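PDB 3ZHB: R-imine reductase from Streptomyces kanamyceticus, which catalyses the NADPH-dependent reduction of imines with R-selectivity, binding the nicotinamide dinucleotide as its hydride-carrying cofactor. Local coordinates for the NADP nicotinamide-adenine-dinucleotide phosphate site. Sequence-based numbering; all coordinates share one arbitrary frame.

The NADP nicotinamide-adenine-dinucleotide phosphate site. Residues 26-31, 49-51, 54, 82-84, 88, 92, 110-111, 136, 138, 140. With NAP (NADP nicotinamide-adenine-dinucleotide phosphate), chain B.
The glycine-rich Rossmann loop GxGxxG, Gly26 to Gly31, carries the pyrophosphate of NADP across the N-terminal end of helix 29-40. Met30 N, in the first turn of that helix, donates to NAP O2N of the nicotinamide-side phosphate at 3.0 Å, an approach in which the helix end would probably help to offset the phosphate charge. A water held by Cys82 O also meets O2N. The grip on the 2'-phosphate probably accounts for a preference for NADP over NAD. Arg50, extended to CD and then bent at chi3 (59°), turns its guanidinium side-on: Arg50 NE hydrogen-bonds NAP O3X and Arg50 NH2 forms a salt bridge to NAP O1X at 2.6 Å, both nearly in the guanidinium plane. One face of the same group lies over the adenine in a cation-pi contact, Arg50 CZ 3.8 Å from the centroid of the six-membered NAP ring, while Ala88 CB packs over the five-membered ring. Thr51 N donates to NAP O3X at 2.8 Å, and Lys54 NZ forms a salt bridge to O2X. Asn49, its CG anti to the backbone N (chi1 -167°), uses both ends of its amide. Asn49 OD1 accepts the adenosine ribose 3'-hydroxyl, NAP O3B, in plane on a lone pair at 2.7 Å, and takes Leu27 N from above the plane; ND2 points almost straight at O2X (172° at H). An alanine here would remove both polar ends and would probably loosen the adenosine ribose and 2'-phosphate together. Ser111 N donates a hydrogen bond to the nicotinamide ribose 3'-hydroxyl, NAP O3D (3.1 Å), and its OG pairs with the 2'-hydroxyl O2D. Met30 CE lies over the nicotinamide face. The cofactor thus runs along loops following strands 22-25, 45-48, 78-81 and 105-108 of the N-terminal nucleotide-binding domain, nicotinamide beside the end of strand 130-136.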
# COMPACT_ATOMS: atom_id res chain seq x y z
N GLY A 26 32.02 7.99 6.02
CA GLY A 26 30.72 8.49 6.44
C GLY A 26 30.26 7.70 7.65
O GLY A 26 30.21 6.49 7.57
N LEU A 27 29.96 8.39 8.77
CA LEU A 27 29.65 7.73 10.06
C LEU A 27 28.46 8.34 10.75
O LEU A 27 28.46 8.57 11.97
CB LEU A 27 30.88 7.76 10.99
CG LEU A 27 32.16 7.10 10.48
CD1 LEU A 27 33.29 7.25 11.48
CD2 LEU A 27 31.99 5.62 10.17
N GLY A 28 27.44 8.64 9.97
CA GLY A 28 26.10 8.92 10.49
C GLY A 28 25.55 7.62 11.00
O GLY A 28 26.29 6.62 11.15
N LEU A 29 24.29 7.63 11.33
CA LEU A 29 23.66 6.39 11.85
C LEU A 29 23.97 5.20 10.97
O LEU A 29 24.45 4.18 11.46
CB LEU A 29 22.14 6.55 11.95
CG LEU A 29 21.69 7.64 12.93
CD1 LEU A 29 20.16 7.71 12.98
CD2 LEU A 29 22.35 7.40 14.30
N MET A 30 23.75 5.34 9.66
CA MET A 30 23.93 4.22 8.75
C MET A 30 25.39 3.88 8.52
O MET A 30 25.75 2.70 8.44
CB MET A 30 23.25 4.49 7.43
CG MET A 30 23.30 3.30 6.50
SD MET A 30 22.46 1.86 7.15
CE MET A 30 20.76 2.40 6.90
N GLY A 31 26.24 4.88 8.42
CA GLY A 31 27.67 4.63 8.26
C GLY A 31 28.27 3.80 9.38
O GLY A 31 29.07 2.88 9.13
N ASN A 49 35.29 10.05 9.08
CA ASN A 49 34.09 10.92 9.03
C ASN A 49 34.54 12.36 9.17
O ASN A 49 35.59 12.63 9.75
CB ASN A 49 33.09 10.59 10.12
CG ASN A 49 31.72 11.26 9.89
OD1 ASN A 49 31.05 11.01 8.91
ND2 ASN A 49 31.32 12.10 10.84
N ARG A 50 33.81 13.27 8.55
CA ARG A 50 34.12 14.69 8.59
C ARG A 50 34.32 15.17 10.03
O ARG A 50 35.43 15.57 10.41
CB ARG A 50 33.00 15.49 7.94
CG ARG A 50 33.21 16.98 8.06
CD ARG A 50 32.12 17.75 7.36
NE ARG A 50 30.78 17.46 7.86
CZ ARG A 50 29.68 18.08 7.39
NH1 ARG A 50 29.76 19.00 6.42
NH2 ARG A 50 28.47 17.77 7.87
N THR A 51 33.26 15.03 10.79
CA THR A 51 33.27 15.15 12.22
C THR A 51 33.98 13.93 12.80
O THR A 51 33.33 13.02 13.24
CB THR A 51 31.80 15.17 12.67
OG1 THR A 51 31.21 16.43 12.35
CG2 THR A 51 31.66 14.96 14.12
N LYS A 54 33.41 10.49 15.75
CA LYS A 54 31.97 10.33 15.82
C LYS A 54 31.57 8.85 15.83
O LYS A 54 30.72 8.42 15.05
CB LYS A 54 31.28 11.05 14.66
CG LYS A 54 29.77 11.04 14.73
CD LYS A 54 29.18 12.35 14.22
CE LYS A 54 27.72 12.19 13.83
NZ LYS A 54 27.36 13.06 12.67
N CYS A 82 29.01 6.13 2.55
CA CYS A 82 27.65 6.35 2.96
C CYS A 82 27.53 7.68 3.68
O CYS A 82 27.79 7.79 4.86
CB CYS A 82 27.16 5.21 3.84
SG CYS A 82 25.37 5.32 4.05
N VAL A 83 27.11 8.70 2.94
CA VAL A 83 26.99 10.06 3.45
C VAL A 83 25.64 10.56 3.03
O VAL A 83 24.83 9.77 2.51
CB VAL A 83 28.07 10.98 2.93
CG1 VAL A 83 29.43 10.53 3.45
CG2 VAL A 83 28.06 11.03 1.40
N SER A 84 25.32 11.81 3.29
CA SER A 84 23.89 12.20 3.25
C SER A 84 23.33 12.18 1.84
O SER A 84 22.28 11.66 1.63
CB SER A 84 23.68 13.57 3.89
OG SER A 84 24.53 14.50 3.24
N ALA A 88 27.45 15.70 -1.06
CA ALA A 88 28.50 15.32 -0.14
C ALA A 88 29.51 14.40 -0.80
O ALA A 88 30.71 14.51 -0.54
CB ALA A 88 27.92 14.68 1.12
N LEU A 92 33.68 15.00 -1.09
CA LEU A 92 34.73 14.19 -0.51
C LEU A 92 35.56 13.50 -1.54
O LEU A 92 36.69 13.18 -1.26
CB LEU A 92 34.13 13.12 0.37
CG LEU A 92 33.27 13.59 1.52
CD1 LEU A 92 32.72 12.41 2.30
CD2 LEU A 92 34.12 14.50 2.39
N THR A 110 25.18 5.64 -0.64
CA THR A 110 24.38 6.86 -0.51
C THR A 110 23.15 6.80 -1.39
O THR A 110 23.19 6.31 -2.56
CB THR A 110 25.23 8.08 -0.90
OG1 THR A 110 26.42 8.07 -0.13
CG2 THR A 110 24.49 9.36 -0.65
N SER A 111 22.08 7.31 -0.86
CA SER A 111 20.83 7.45 -1.60
C SER A 111 20.87 8.57 -2.59
O SER A 111 21.35 9.65 -2.28
CB SER A 111 19.63 7.72 -0.65
OG SER A 111 19.57 6.78 0.42
N ILE A 136 20.42 1.35 0.50
CA ILE A 136 20.03 0.58 1.71
C ILE A 136 18.52 0.72 1.93
O ILE A 136 18.03 1.83 1.98
CB ILE A 136 20.63 1.14 3.00
CG1 ILE A 136 22.08 1.55 2.88
CG2 ILE A 136 20.42 0.17 4.11
CD1 ILE A 136 23.03 0.46 2.59
N ALA A 138 16.60 -0.40 4.65
CA ALA A 138 16.37 -0.94 5.97
C ALA A 138 17.04 0.05 6.87
O ALA A 138 17.83 0.85 6.40
CB ALA A 138 17.02 -2.31 6.14
N PRO A 140 19.39 1.25 10.35
CA PRO A 140 20.72 0.89 10.81
C PRO A 140 20.71 -0.35 11.64
O PRO A 140 21.61 -1.18 11.51
CB PRO A 140 21.15 2.10 11.66
CG PRO A 140 20.39 3.24 11.07
CD PRO A 140 19.07 2.67 10.60
PA NAP B . 23.16 11.08 8.73
O1A NAP B . 22.92 10.62 10.19
O2A NAP B . 22.76 12.44 8.18
O5B NAP B . 24.71 10.89 8.38
C5B NAP B . 25.00 11.64 7.22
C4B NAP B . 26.46 11.61 6.95
O4B NAP B . 26.56 12.70 6.06
C3B NAP B . 27.37 11.92 8.14
O3B NAP B . 28.46 11.00 8.26
C2B NAP B . 27.87 13.31 7.80
O2B NAP B . 29.14 13.62 8.38
C1B NAP B . 27.84 13.22 6.30
N9A NAP B . 27.88 14.46 5.54
C8A NAP B . 26.82 15.23 5.17
N7A NAP B . 27.26 16.30 4.43
C5A NAP B . 28.60 16.14 4.34
C6A NAP B . 29.67 16.88 3.71
N6A NAP B . 29.26 17.95 3.07
N1A NAP B . 30.95 16.47 3.79
C2A NAP B . 31.24 15.33 4.48
N3A NAP B . 30.31 14.57 5.11
C4A NAP B . 29.00 14.93 5.05
O3 NAP B . 22.42 10.13 7.63
PN NAP B . 22.58 8.52 7.59
O1N NAP B . 21.27 8.02 8.14
O2N NAP B . 23.89 7.87 8.09
O5D NAP B . 22.58 8.65 6.00
C5D NAP B . 23.58 8.13 5.09
C4D NAP B . 22.85 7.53 3.88
O4D NAP B . 22.15 6.34 4.29
C3D NAP B . 21.80 8.49 3.35
O3D NAP B . 21.85 8.59 1.95
C2D NAP B . 20.50 7.92 3.81
O2D NAP B . 19.47 8.28 2.92
C1D NAP B . 20.85 6.45 3.77
N1N NAP B . 19.87 5.65 4.47
C2N NAP B . 19.63 5.89 5.74
C3N NAP B . 18.68 5.15 6.43
C7N NAP B . 18.41 5.44 7.87
O7N NAP B . 17.24 5.31 8.23
N7N NAP B . 19.43 5.82 8.65
C4N NAP B . 17.97 4.15 5.77
C5N NAP B . 18.24 3.93 4.43
C6N NAP B . 19.21 4.69 3.80
P2B NAP B . 29.12 14.63 9.67
O1X NAP B . 28.08 15.71 9.41
O2X NAP B . 28.65 13.72 10.75
O3X NAP B . 30.61 15.00 9.78
O HOH W 1 26.66 7.50 7.37